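Local coordinates for putative HpcE protein (Mycolicibacterium smegmatis, PDB 6V77), which is of unknown function but belongs to the fumarylacetoacetate hydrolase (FAH) family and holds a zinc ion in a site of acidic side chains, at residues V18-V21 / A22-S25; D41-Q44 / E45-R48; E137-A140 / W141-V144; E230-P233 / G234-I237. One frame throughout, in Å; residues are numbered along the deposited sequence.

Contact 1. Residues V18-V21 / A22-S25; sequences VVDV and AKAS
The carboxylate of Asp-20 is met by Lys-23 at one oxygen: the backbone N of Lys-23 comes nearly end-on to OD2, 2.9 Å away and with an almost straight N-H (171°). The methylene CG of Lys-23 packs against the same oxygen, OD2 of Asp-20, at 3.3 Å, and the two side chains run across each other at about a right angle. The second flat group is the peptide carbonyl of Val-21. Its oxygen takes two bonds from Ser-25, which arrive from opposite faces of the carbonyl plane: Ser-25 N to Val-21 O at 2.9 Å and Ser-25 OG to Val-21 O at 2.8 Å. Setting OG between its own backbone N and carbonyl carbon (chi1 69°) turns the hydroxyl back onto this oxygen, and OG also receives the N-H of Phe-29.

The other oxygen of Asp-20 looks away from the turn. OD1 forms a salt bridge with Arg-9 on strand 9-14, and a water 3.2 Å from Asp-20 OD1 donates to it while accepting from Lys-23 NZ. The lysine NZ itself, 5.1 Å from Asp-20 OD1, does not touch it, and the water bridges the two. On the apolar side, Val-19 CG1 touches Ala-24 CB at 3.6 Å, and Asp-20 O accepts the N-H of Ala-24 as the first helical bond.

Asp-20 stands at the N-cap, right before helix 21-24, and the bond from Lys-23 N to its OD2 is the capping bond; it marks the passage into that short helix from strand 17-20, which pairs with 9-14.

Contact 2. Residues D41-Q44 / E45-R48; sequences DAFQ and EWAR
Phe-43 and Trp-46, three residues apart on one helix, make the aromatic contact, meeting rim to rim. Phe-43 CE1 lies at the edge of the indole, near its plane, 3.8 Å from Trp-46 CZ3. Ring centres, taken on the six-membered ring of the indole, are 6.0 Å apart with planes at 32°, so neither ring lies over the other and this is no stack. Both rings swing the same way from the backbone, each with CG opposite its own N (chi1 162° and 165°), which lays them side by side. Phe-43 O also lies at the edge of the indole, in its plane, 3.8 Å from Trp-46 CE3.

Along the backbone, four successive i to i+4 hydrogen bonds join the segments. Ala-47 N to Phe-43 O, 2.9 Å, is close to straight, whereas the last, Arg-48 N to Gln-44 O, is more bent.

Charges pair one turn along, where Arg-48 takes the carboxylate of Glu-45 side-on with two nitrogens. NH2 of Arg-48 reaches the syn lone pair of Glu-45 OE2 at 2.6 Å, in the guanidinium plane, while NE of Arg-48 meets Glu-45 OE1 at 3.2 Å, tilted from both planes. Bends at chi2 of the glutamate and chi3 of the arginine bring the groups together, and both residues are exposed.

In the fold, helix 40-49 turns its aromatic side onto helix 21-24, where Phe-43 touches Val-21 and Trp-46 touches Ala-24. The indole also meets the ring of Phe-29, and Met-1 lies against Phe-43, Gln-44 and Ala-47.

Contact 3. Residues E137-A140 / W141-V144; sequences EDRA and WEFV
Arg-139 reaches over to Glu-142 by a chain that folds twice. Its CB passes 4.3 Å from CE2 of Phe-143. CG stands opposite the carbonyl carbon, and bends at chi2 (-83°) and chi3 (-75°) then curl the chain toward the glutamate. CD comes within 3.6 Å of Glu-142 OE2. At the tip the carboxylate approaches over a face of the guanidinium: Glu-142 OE1 sits above its centre, 3.1 Å from Arg-139 CZ. The two planes are 75° apart. The salt bridge, Arg-139 NH1 to Glu-142 OE2 at 3.2 Å, rests on charge alone, since OE2 lies well out of the guanidinium plane and no N-H points at it; the arginine is poorly ordered.

These residues belong to the connection between antiparallel strands 118-128 and 144-155, the strands that carry the zinc ligands Glu-121, Glu-123 and Asp-152. Just before the second strand the chain makes a 3-10 turn at 141-143, seen in two i to i+3 bonds: Glu-142 N to Arg-139 O at 3.0 Å, and Phe-143 N to Ala-140 O at 2.9 Å.

The edge of the Phe-143 ring meets the first of those carbonyls, with CD2 3.4 Å from Arg-139 O. A water accepts from Trp-141 N and donates to Glu-137 O, while Trp-141 NE1 is bonded to Asp-193.

Contact 4. Residues E230-P233 / G234-I237; sequences ELYP and GDVI
Tyr-232 and Asp-235 are the ends of a type II beta turn, which delivers the chain from the loop after helix 218-226 into strand 236-238. That strand runs parallel to 72-76 and antiparallel to 118-128. Pro-233 and Gly-234 form the corner; the glycine takes a positive phi of 86°, as the third place of this turn type requires. The turn is closed by Asp-235 N to Tyr-232 O at 3.1 Å.

A second bond runs the other way. Asp-235 OD2 accepts from Tyr-232 N at 2.8 Å, an N-H that is nearly straight (165°) yet meets the oxygen from far above the carboxylate plane. OD2 also receives Gln-71 NE2, which donates to Glu-230 O as well, so the buried acid is held by donors from two parts of the chain. The tyrosine ring stands at 83° to the carboxylate, with Asp-235 OD1 at its edge, and makes a cation-pi contact with Arg-70. Glu-230 N bonds Ser-102 OG of the second subunit. A water donates to both Pro-233 O and Asp-235 OD1, the latter at 2.7 Å.

From the N terminus the four contacts follow in series; none encloses or crosses another, and each is closed within eight residues. Contact 1 turns a strand of the large mixed sheet into a short helix, and contact 2 lies on the next but one helix. These two touch, Ser-25 CB lying 3.4 Å from Trp-46 CZ2, and lie packed together, the centre of each more than 20 Å from the centre of the chain. Contacts 3 and 4 both fall in the FAH-family region, their centres about 13 Å apart without touching; one leads into strand 144-155, the other into 236-238. Each of these strands pairs with 118-128, which thereby links the two, and helix 218-226 packs on both contacts.

Contact 1. Residues V18-V21 / A22-S25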
ATOM      1  N   VAL B  18     -22.280  15.050 -17.245  1.00 28.52           N
ATOM      2  CA  VAL B  18     -21.742  13.710 -17.000  1.00 26.41           C
ATOM      3  C   VAL B  18     -22.816  12.648 -17.186  1.00 32.06           C
ATOM      4  O   VAL B  18     -24.015  12.927 -17.189  1.00 31.71           O
ATOM      5  CB  VAL B  18     -21.126  13.543 -15.587  1.00 34.89           C
ATOM      6  CG1 VAL B  18     -19.843  14.353 -15.454  1.00 37.17           C
ATOM      7  CG2 VAL B  18     -22.137  13.914 -14.501  1.00 31.94           C
ATOM      8  N   VAL B  19     -22.353  11.405 -17.320  1.00 28.29           N
ATOM      9  CA  VAL B  19     -23.210  10.240 -17.498  1.00 27.90           C
ATOM     10  C   VAL B  19     -22.749   9.146 -16.543  1.00 28.69           C
ATOM     11  O   VAL B  19     -21.564   8.800 -16.516  1.00 26.72           O
ATOM     12  CB  VAL B  19     -23.174   9.732 -18.950  1.00 25.26           C
ATOM     13  CG1 VAL B  19     -23.764   8.336 -19.032  1.00 32.79           C
ATOM     14  CG2 VAL B  19     -23.928  10.720 -19.861  1.00 29.27           C
ATOM     15  N   ASP B  20     -23.687   8.592 -15.774  1.00 25.57           N
ATOM     16  CA  ASP B  20     -23.382   7.517 -14.841  1.00 26.28           C
ATOM     17  C   ASP B  20     -23.073   6.253 -15.634  1.00 29.38           C
ATOM     18  O   ASP B  20     -23.914   5.787 -16.403  1.00 26.08           O
ATOM     19  CB  ASP B  20     -24.572   7.292 -13.912  1.00 27.58           C
ATOM     20  CG  ASP B  20     -24.296   6.243 -12.839  1.00 28.47           C
ATOM     21  OD1 ASP B  20     -23.978   6.616 -11.700  1.00 35.95           O
ATOM     22  OD2 ASP B  20     -24.394   5.036 -13.133  1.00 30.72           O
ATOM     23  N   VAL B  21     -21.873   5.692 -15.448  1.00 25.37           N
ATOM     24  CA  VAL B  21     -21.436   4.594 -16.313  1.00 26.88           C
ATOM     25  C   VAL B  21     -22.271   3.342 -16.072  1.00 29.56           C
ATOM     26  O   VAL B  21     -22.662   2.649 -17.022  1.00 27.32           O
ATOM     27  CB  VAL B  21     -19.936   4.314 -16.118  1.00 23.69           C
ATOM     28  CG1 VAL B  21     -19.543   2.977 -16.787  1.00 25.62           C
ATOM     29  CG2 VAL B  21     -19.117   5.471 -16.680  1.00 24.55           C
ATOM     30  N   ALA B  22     -22.541   3.016 -14.807  1.00 26.57           N
ATOM     31  CA  ALA B  22     -23.237   1.765 -14.516  1.00 27.74           C
ATOM     32  C   ALA B  22     -24.652   1.786 -15.073  1.00 33.59           C
ATOM     33  O   ALA B  22     -25.104   0.800 -15.665  1.00 32.13           O
ATOM     34  CB  ALA B  22     -23.250   1.499 -13.012  1.00 28.15           C
ATOM     35  N   LYS B  23     -25.368   2.909 -14.905  1.00 31.55           N
ATOM     36  CA  LYS B  23     -26.703   3.017 -15.489  1.00 31.40           C
ATOM     37  C   LYS B  23     -26.640   2.985 -17.010  1.00 30.64           C
ATOM     38  O   LYS B  23     -27.444   2.305 -17.660  1.00 33.05           O
ATOM     39  CB  LYS B  23     -27.397   4.297 -15.013  1.00 33.50           C
ATOM     40  CG  LYS B  23     -27.636   4.363 -13.518  1.00 38.71           C
ATOM     41  CD  LYS B  23     -28.448   5.597 -13.136  1.00 42.73           C
ATOM     42  CE  LYS B  23     -28.537   5.746 -11.626  1.00 52.47           C
ATOM     43  NZ  LYS B  23     -29.048   7.095 -11.232  1.00 57.37           N
ATOM     44  N   ALA B  24     -25.688   3.714 -17.598  1.00 28.32           N
ATOM     45  CA  ALA B  24     -25.630   3.819 -19.050  1.00 28.97           C
ATOM     46  C   ALA B  24     -25.323   2.472 -19.684  1.00 33.22           C
ATOM     47  O   ALA B  24     -25.866   2.141 -20.745  1.00 29.80           O
ATOM     48  CB  ALA B  24     -24.576   4.848 -19.458  1.00 24.97           C
ATOM     49  N   SER B  25     -24.451   1.694 -19.051  1.00 28.11           N
ATOM     50  CA  SER B  25     -23.991   0.417 -19.576  1.00 30.56           C
ATOM     51  C   SER B  25     -24.838  -0.746 -19.111  1.00 31.47           C
ATOM     52  O   SER B  25     -24.435  -1.889 -19.318  1.00 32.09           O
ATOM     53  CB  SER B  25     -22.536   0.161 -19.171  1.00 26.69           C
ATOM     54  OG  SER B  25     -22.427  -0.062 -17.771  1.00 27.16           O
TER
HETATM   55  O   HOH W   1     -26.461   8.603 -11.064  1.00 47.50           O

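Contact 2. Residues D41-Q44 / E45-R48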
ATOM      1  N   ASP B  41      -9.982  -2.132 -21.324  1.00 25.20           N
ATOM      2  CA  ASP B  41     -10.136  -2.199 -22.775  1.00 28.00           C
ATOM      3  C   ASP B  41     -11.587  -2.442 -23.157  1.00 27.36           C
ATOM      4  O   ASP B  41     -12.108  -1.808 -24.084  1.00 28.60           O
ATOM      5  CB  ASP B  41      -9.239  -3.284 -23.364  1.00 30.35           C
ATOM      6  CG  ASP B  41      -7.777  -2.913 -23.323  1.00 37.61           C
ATOM      7  OD1 ASP B  41      -7.468  -1.739 -23.038  1.00 37.85           O
ATOM      8  OD2 ASP B  41      -6.934  -3.795 -23.578  1.00 38.37           O
ATOM      9  N   ALA B  42     -12.247  -3.377 -22.467  1.00 27.00           N
ATOM     10  CA  ALA B  42     -13.663  -3.617 -22.722  1.00 28.40           C
ATOM     11  C   ALA B  42     -14.480  -2.358 -22.463  1.00 23.69           C
ATOM     12  O   ALA B  42     -15.395  -2.033 -23.231  1.00 25.31           O
ATOM     13  CB  ALA B  42     -14.160  -4.778 -21.856  1.00 28.04           C
ATOM     14  N   PHE B  43     -14.151  -1.622 -21.397  1.00 23.01           N
ATOM     15  CA  PHE B  43     -14.899  -0.404 -21.103  1.00 23.46           C
ATOM     16  C   PHE B  43     -14.744   0.616 -22.228  1.00 27.33           C
ATOM     17  O   PHE B  43     -15.730   1.202 -22.694  1.00 23.50           O
ATOM     18  CB  PHE B  43     -14.468   0.193 -19.763  1.00 21.94           C
ATOM     19  CG  PHE B  43     -14.867   1.656 -19.612  1.00 21.69           C
ATOM     20  CD1 PHE B  43     -16.209   2.012 -19.493  1.00 26.04           C
ATOM     21  CD2 PHE B  43     -13.914   2.648 -19.647  1.00 23.45           C
ATOM     22  CE1 PHE B  43     -16.594   3.345 -19.372  1.00 27.09           C
ATOM     23  CE2 PHE B  43     -14.288   3.996 -19.537  1.00 26.65           C
ATOM     24  CZ  PHE B  43     -15.638   4.334 -19.405  1.00 27.15           C
ATOM     25  N   GLN B  44     -13.507   0.841 -22.679  1.00 25.83           N
ATOM     26  CA  GLN B  44     -13.269   1.826 -23.728  1.00 28.01           C
ATOM     27  C   GLN B  44     -13.940   1.422 -25.035  1.00 29.67           C
ATOM     28  O   GLN B  44     -14.467   2.276 -25.757  1.00 33.28           O
ATOM     29  CB  GLN B  44     -11.772   2.023 -23.931  1.00 31.87           C
ATOM     30  CG  GLN B  44     -11.107   2.710 -22.746  1.00 32.54           C
ATOM     31  CD  GLN B  44     -10.013   3.653 -23.172  1.00 46.17           C
ATOM     32  OE1 GLN B  44      -8.994   3.232 -23.728  1.00 39.14           O
ATOM     33  NE2 GLN B  44     -10.216   4.948 -22.923  1.00 46.97           N
ATOM     34  N   GLU B  45     -13.929   0.129 -25.354  1.00 25.44           N
ATOM     35  CA  GLU B  45     -14.622  -0.320 -26.553  1.00 28.30           C
ATOM     36  C   GLU B  45     -16.120  -0.072 -26.442  1.00 29.96           C
ATOM     37  O   GLU B  45     -16.748   0.388 -27.404  1.00 31.05           O
ATOM     38  CB  GLU B  45     -14.331  -1.797 -26.818  1.00 32.04           C
ATOM     39  CG  GLU B  45     -15.056  -2.365 -28.041  1.00 39.68           C
ATOM     40  CD  GLU B  45     -14.758  -1.609 -29.337  1.00 54.24           C
ATOM     41  OE1 GLU B  45     -13.684  -0.975 -29.449  1.00 56.21           O
ATOM     42  OE2 GLU B  45     -15.610  -1.652 -30.255  1.00 57.02           O
ATOM     43  N   TRP B  46     -16.713  -0.367 -25.281  1.00 27.73           N
ATOM     44  CA  TRP B  46     -18.136  -0.091 -25.085  1.00 27.04           C
ATOM     45  C   TRP B  46     -18.432   1.398 -25.245  1.00 27.16           C
ATOM     46  O   TRP B  46     -19.363   1.793 -25.961  1.00 29.62           O
ATOM     47  CB  TRP B  46     -18.583  -0.569 -23.701  1.00 28.10           C
ATOM     48  CG  TRP B  46     -19.916  -0.003 -23.322  1.00 26.71           C
ATOM     49  CD1 TRP B  46     -21.141  -0.478 -23.679  1.00 28.90           C
ATOM     50  CD2 TRP B  46     -20.153   1.172 -22.540  1.00 26.48           C
ATOM     51  NE1 TRP B  46     -22.131   0.333 -23.163  1.00 30.18           N
ATOM     52  CE2 TRP B  46     -21.547   1.347 -22.456  1.00 30.51           C
ATOM     53  CE3 TRP B  46     -19.314   2.091 -21.897  1.00 25.50           C
ATOM     54  CZ2 TRP B  46     -22.127   2.407 -21.758  1.00 31.42           C
ATOM     55  CZ3 TRP B  46     -19.894   3.148 -21.193  1.00 29.79           C
ATOM     56  CH2 TRP B  46     -21.288   3.288 -21.130  1.00 28.62           C
ATOM     57  N   ALA B  47     -17.643   2.241 -24.573  1.00 26.22           N
ATOM     58  CA  ALA B  47     -17.860   3.683 -24.660  1.00 29.20           C
ATOM     59  C   ALA B  47     -17.761   4.192 -26.091  1.00 26.05           C
ATOM     60  O   ALA B  47     -18.478   5.124 -26.464  1.00 29.50           O
ATOM     61  CB  ALA B  47     -16.847   4.411 -23.780  1.00 27.31           C
ATOM     62  N   ARG B  48     -16.887   3.600 -26.906  1.00 31.21           N
ATOM     63  CA  ARG B  48     -16.708   4.083 -28.273  1.00 36.41           C
ATOM     64  C   ARG B  48     -17.998   4.009 -29.079  1.00 35.80           C
ATOM     65  O   ARG B  48     -18.255   4.875 -29.920  1.00 37.37           O
ATOM     66  CB  ARG B  48     -15.609   3.283 -28.972  1.00 39.73           C
ATOM     67  CG  ARG B  48     -15.296   3.742 -30.385  1.00 41.77           C
ATOM     68  CD  ARG B  48     -14.293   2.825 -31.074  1.00 47.08           C
ATOM     69  NE  ARG B  48     -14.814   1.468 -31.234  1.00 50.46           N
ATOM     70  CZ  ARG B  48     -15.495   1.048 -32.297  1.00 51.81           C
ATOM     71  NH1 ARG B  48     -15.743   1.875 -33.303  1.00 52.50           N
ATOM     72  NH2 ARG B  48     -15.932  -0.202 -32.352  1.00 51.25           N
TER

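Contact 3. Residues E137-A140 / W141-V144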
ATOM      1  N   GLU B 137       9.674  -0.029 -21.378  1.00 25.85           N
ATOM      2  CA  GLU B 137       9.554   1.420 -21.325  1.00 25.09           C
ATOM      3  C   GLU B 137       8.913   1.967 -22.597  1.00 26.29           C
ATOM      4  O   GLU B 137       8.078   2.880 -22.539  1.00 26.77           O
ATOM      5  CB  GLU B 137      10.941   2.029 -21.094  1.00 31.03           C
ATOM      6  CG  GLU B 137      10.935   3.499 -20.774  1.00 32.72           C
ATOM      7  CD  GLU B 137      12.290   4.008 -20.294  1.00 41.51           C
ATOM      8  OE1 GLU B 137      13.042   3.250 -19.644  1.00 45.30           O
ATOM      9  OE2 GLU B 137      12.599   5.181 -20.560  1.00 51.30           O
ATOM     10  N   ASP B 138       9.252   1.394 -23.760  1.00 28.58           N
ATOM     11  CA  ASP B 138       8.750   2.002 -24.988  1.00 32.81           C
ATOM     12  C   ASP B 138       7.277   1.709 -25.233  1.00 36.20           C
ATOM     13  O   ASP B 138       6.712   2.250 -26.185  1.00 40.89           O
ATOM     14  CB  ASP B 138       9.610   1.591 -26.198  1.00 34.19           C
ATOM     15  CG  ASP B 138       9.597   0.092 -26.484  1.00 48.91           C
ATOM     16  OD1 ASP B 138       8.916  -0.681 -25.791  1.00 42.14           O
ATOM     17  OD2 ASP B 138      10.289  -0.316 -27.442  1.00 58.41           O
ATOM     18  N   ARG B 139       6.639   0.886 -24.400  1.00 31.78           N
ATOM     19  CA  ARG B 139       5.204   0.642 -24.481  1.00 33.32           C
ATOM     20  C   ARG B 139       4.441   1.170 -23.274  1.00 30.94           C
ATOM     21  O   ARG B 139       3.227   0.969 -23.194  1.00 26.92           O
ATOM     22  CB  ARG B 139       4.922  -0.863 -24.629  1.00 35.55           C
ATOM     23  CG  ARG B 139       5.633  -1.534 -25.812  1.00 47.39           C
ATOM     24  CD  ARG B 139       4.873  -1.345 -27.114  1.00 62.72           C
ATOM     25  NE  ARG B 139       3.695  -2.205 -27.182  1.00 79.93           N
ATOM     26  CZ  ARG B 139       2.808  -2.193 -28.173  1.00 99.53           C
ATOM     27  NH1 ARG B 139       2.952  -1.361 -29.197  1.00100.56           N
ATOM     28  NH2 ARG B 139       1.769  -3.015 -28.138  1.00113.44           N
ATOM     29  N   ALA B 140       5.107   1.838 -22.329  1.00 26.36           N
ATOM     30  CA  ALA B 140       4.499   2.007 -21.008  1.00 27.42           C
ATOM     31  C   ALA B 140       3.229   2.852 -21.051  1.00 21.37           C
ATOM     32  O   ALA B 140       2.288   2.595 -20.292  1.00 22.28           O
ATOM     33  CB  ALA B 140       5.507   2.616 -20.032  1.00 24.23           C
ATOM     34  N   TRP B 141       3.186   3.891 -21.892  1.00 22.30           N
ATOM     35  CA  TRP B 141       1.988   4.735 -21.892  1.00 26.08           C
ATOM     36  C   TRP B 141       0.763   3.954 -22.340  1.00 25.76           C
ATOM     37  O   TRP B 141      -0.359   4.289 -21.951  1.00 26.10           O
ATOM     38  CB  TRP B 141       2.169   5.960 -22.788  1.00 29.95           C
ATOM     39  CG  TRP B 141       2.856   7.148 -22.130  1.00 26.88           C
ATOM     40  CD1 TRP B 141       4.086   7.651 -22.450  1.00 29.96           C
ATOM     41  CD2 TRP B 141       2.336   7.995 -21.085  1.00 24.96           C
ATOM     42  NE1 TRP B 141       4.372   8.744 -21.656  1.00 28.23           N
ATOM     43  CE2 TRP B 141       3.317   8.978 -20.815  1.00 25.04           C
ATOM     44  CE3 TRP B 141       1.142   8.020 -20.356  1.00 23.75           C
ATOM     45  CZ2 TRP B 141       3.129   9.992 -19.855  1.00 23.94           C
ATOM     46  CZ3 TRP B 141       0.965   9.008 -19.401  1.00 23.37           C
ATOM     47  CH2 TRP B 141       1.952   9.985 -19.160  1.00 24.88           C
ATOM     48  N   GLU B 142       0.957   2.907 -23.149  1.00 23.96           N
ATOM     49  CA  GLU B 142      -0.175   2.082 -23.557  1.00 26.18           C
ATOM     50  C   GLU B 142      -0.773   1.309 -22.384  1.00 28.06           C
ATOM     51  O   GLU B 142      -1.893   0.793 -22.506  1.00 27.26           O
ATOM     52  CB  GLU B 142       0.259   1.128 -24.664  1.00 28.30           C
ATOM     53  CG  GLU B 142       0.768   1.874 -25.891  1.00 30.66           C
ATOM     54  CD  GLU B 142       1.316   0.938 -26.939  1.00 44.20           C
ATOM     55  OE1 GLU B 142       0.679  -0.106 -27.184  1.00 43.47           O
ATOM     56  OE2 GLU B 142       2.390   1.239 -27.496  1.00 46.00           O
ATOM     57  N   PHE B 143      -0.050   1.198 -21.266  1.00 25.63           N
ATOM     58  CA  PHE B 143      -0.567   0.554 -20.063  1.00 23.06           C
ATOM     59  C   PHE B 143      -1.258   1.537 -19.123  1.00 22.38           C
ATOM     60  O   PHE B 143      -1.730   1.124 -18.057  1.00 22.09           O
ATOM     61  CB  PHE B 143       0.563  -0.153 -19.299  1.00 21.83           C
ATOM     62  CG  PHE B 143       1.056  -1.409 -19.965  1.00 23.88           C
ATOM     63  CD1 PHE B 143       0.895  -2.644 -19.351  1.00 21.65           C
ATOM     64  CD2 PHE B 143       1.675  -1.354 -21.207  1.00 23.21           C
ATOM     65  CE1 PHE B 143       1.341  -3.808 -19.970  1.00 24.57           C
ATOM     66  CE2 PHE B 143       2.116  -2.515 -21.843  1.00 28.73           C
ATOM     67  CZ  PHE B 143       1.952  -3.742 -21.225  1.00 26.96           C
ATOM     68  N   VAL B 144      -1.333   2.818 -19.492  1.00 20.50           N
ATOM     69  CA  VAL B 144      -1.873   3.860 -18.633  1.00 20.11           C
ATOM     70  C   VAL B 144      -3.316   4.127 -19.019  1.00 22.10           C
ATOM     71  O   VAL B 144      -3.615   4.395 -20.191  1.00 22.66           O
ATOM     72  CB  VAL B 144      -1.029   5.142 -18.744  1.00 20.20           C
ATOM     73  CG1 VAL B 144      -1.734   6.353 -18.059  1.00 18.84           C
ATOM     74  CG2 VAL B 144       0.342   4.919 -18.125  1.00 22.71           C
TER
HETATM   75  O   HOH W   2       5.915   4.635 -23.461  1.00 37.55           O

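Contact 4. Residues E230-P233 / G234-I237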
ATOM      1  N   GLU B 230       4.486  -6.575  -9.521  1.00 21.70           N
ATOM      2  CA  GLU B 230       3.451  -6.652 -10.554  1.00 20.49           C
ATOM      3  C   GLU B 230       2.546  -5.434 -10.407  1.00 21.79           C
ATOM      4  O   GLU B 230       1.853  -5.298  -9.399  1.00 20.30           O
ATOM      5  CB  GLU B 230       2.633  -7.936 -10.442  1.00 22.08           C
ATOM      6  CG  GLU B 230       1.548  -8.059 -11.549  1.00 19.64           C
ATOM      7  CD  GLU B 230       0.650  -9.274 -11.349  1.00 31.04           C
ATOM      8  OE1 GLU B 230       0.912 -10.082 -10.434  1.00 31.76           O
ATOM      9  OE2 GLU B 230      -0.334  -9.413 -12.105  1.00 29.42           O
ATOM     10  N   LEU B 231       2.551  -4.548 -11.403  1.00 19.05           N
ATOM     11  CA  LEU B 231       1.559  -3.471 -11.413  1.00 18.78           C
ATOM     12  C   LEU B 231       0.177  -4.046 -11.716  1.00 24.13           C
ATOM     13  O   LEU B 231       0.038  -5.037 -12.445  1.00 22.58           O
ATOM     14  CB  LEU B 231       1.927  -2.411 -12.449  1.00 19.27           C
ATOM     15  CG  LEU B 231       3.256  -1.700 -12.193  1.00 20.95           C
ATOM     16  CD1 LEU B 231       3.495  -0.644 -13.245  1.00 24.33           C
ATOM     17  CD2 LEU B 231       3.215  -1.020 -10.822  1.00 19.79           C
ATOM     18  N   TYR B 232      -0.854  -3.446 -11.113  1.00 19.49           N
ATOM     19  CA  TYR B 232      -2.223  -3.865 -11.368  1.00 21.92           C
ATOM     20  C   TYR B 232      -3.000  -2.752 -12.053  1.00 21.99           C
ATOM     21  O   TYR B 232      -2.716  -1.575 -11.837  1.00 19.12           O
ATOM     22  CB  TYR B 232      -2.986  -4.214 -10.085  1.00 18.80           C
ATOM     23  CG  TYR B 232      -2.410  -5.345  -9.304  1.00 19.01           C
ATOM     24  CD1 TYR B 232      -2.415  -6.615  -9.821  1.00 19.23           C
ATOM     25  CD2 TYR B 232      -1.873  -5.134  -8.028  1.00 20.47           C
ATOM     26  CE1 TYR B 232      -1.904  -7.686  -9.101  1.00 25.20           C
ATOM     27  CE2 TYR B 232      -1.359  -6.204  -7.292  1.00 22.95           C
ATOM     28  CZ  TYR B 232      -1.377  -7.474  -7.852  1.00 28.03           C
ATOM     29  OH  TYR B 232      -0.870  -8.565  -7.172  1.00 26.46           O
ATOM     30  N   PRO B 233      -4.007  -3.097 -12.858  1.00 20.24           N
ATOM     31  CA  PRO B 233      -4.956  -2.077 -13.318  1.00 19.61           C
ATOM     32  C   PRO B 233      -5.531  -1.342 -12.116  1.00 19.25           C
ATOM     33  O   PRO B 233      -5.836  -1.951 -11.085  1.00 21.46           O
ATOM     34  CB  PRO B 233      -6.028  -2.890 -14.047  1.00 22.44           C
ATOM     35  CG  PRO B 233      -5.324  -4.192 -14.422  1.00 22.94           C
ATOM     36  CD  PRO B 233      -4.370  -4.457 -13.300  1.00 23.54           C
ATOM     37  N   GLY B 234      -5.651  -0.021 -12.242  1.00 18.94           N
ATOM     38  CA  GLY B 234      -6.159   0.793 -11.158  1.00 20.09           C
ATOM     39  C   GLY B 234      -5.127   1.244 -10.137  1.00 22.07           C
ATOM     40  O   GLY B 234      -5.456   2.087  -9.285  1.00 20.06           O
ATOM     41  N   ASP B 235      -3.886   0.756 -10.217  1.00 18.40           N
ATOM     42  CA  ASP B 235      -2.826   1.249  -9.336  1.00 18.78           C
ATOM     43  C   ASP B 235      -2.533   2.722  -9.621  1.00 19.78           C
ATOM     44  O   ASP B 235      -2.725   3.217 -10.733  1.00 19.85           O
ATOM     45  CB  ASP B 235      -1.520   0.458  -9.519  1.00 22.37           C
ATOM     46  CG  ASP B 235      -1.528  -0.901  -8.820  1.00 23.09           C
ATOM     47  OD1 ASP B 235      -2.518  -1.241  -8.129  1.00 19.97           O
ATOM     48  OD2 ASP B 235      -0.522  -1.629  -8.988  1.00 19.48           O
ATOM     49  N   VAL B 236      -2.009   3.404  -8.603  1.00 18.45           N
ATOM     50  CA  VAL B 236      -1.777   4.847  -8.635  1.00 19.06           C
ATOM     51  C   VAL B 236      -0.286   5.115  -8.490  1.00 20.29           C
ATOM     52  O   VAL B 236       0.372   4.524  -7.622  1.00 21.51           O
ATOM     53  CB  VAL B 236      -2.572   5.553  -7.517  1.00 21.78           C
ATOM     54  CG1 VAL B 236      -2.030   6.985  -7.264  1.00 22.01           C
ATOM     55  CG2 VAL B 236      -4.039   5.605  -7.892  1.00 23.21           C
ATOM     56  N   ILE B 237       0.243   6.010  -9.329  1.00 19.71           N
ATOM     57  CA  ILE B 237       1.622   6.486  -9.204  1.00 19.21           C
ATOM     58  C   ILE B 237       1.600   7.995  -9.007  1.00 19.99           C
ATOM     59  O   ILE B 237       1.115   8.731  -9.879  1.00 19.90           O
ATOM     60  CB  ILE B 237       2.478   6.138 -10.431  1.00 18.92           C
ATOM     61  CG1 ILE B 237       2.439   4.645 -10.726  1.00 19.44           C
ATOM     62  CG2 ILE B 237       3.930   6.554 -10.183  1.00 19.20           C
ATOM     63  CD1 ILE B 237       3.160   4.330 -12.046  1.00 20.09           C
TER
HETATM   64  O   HOH W   3      -5.203  -1.476  -8.363  1.00 19.51           O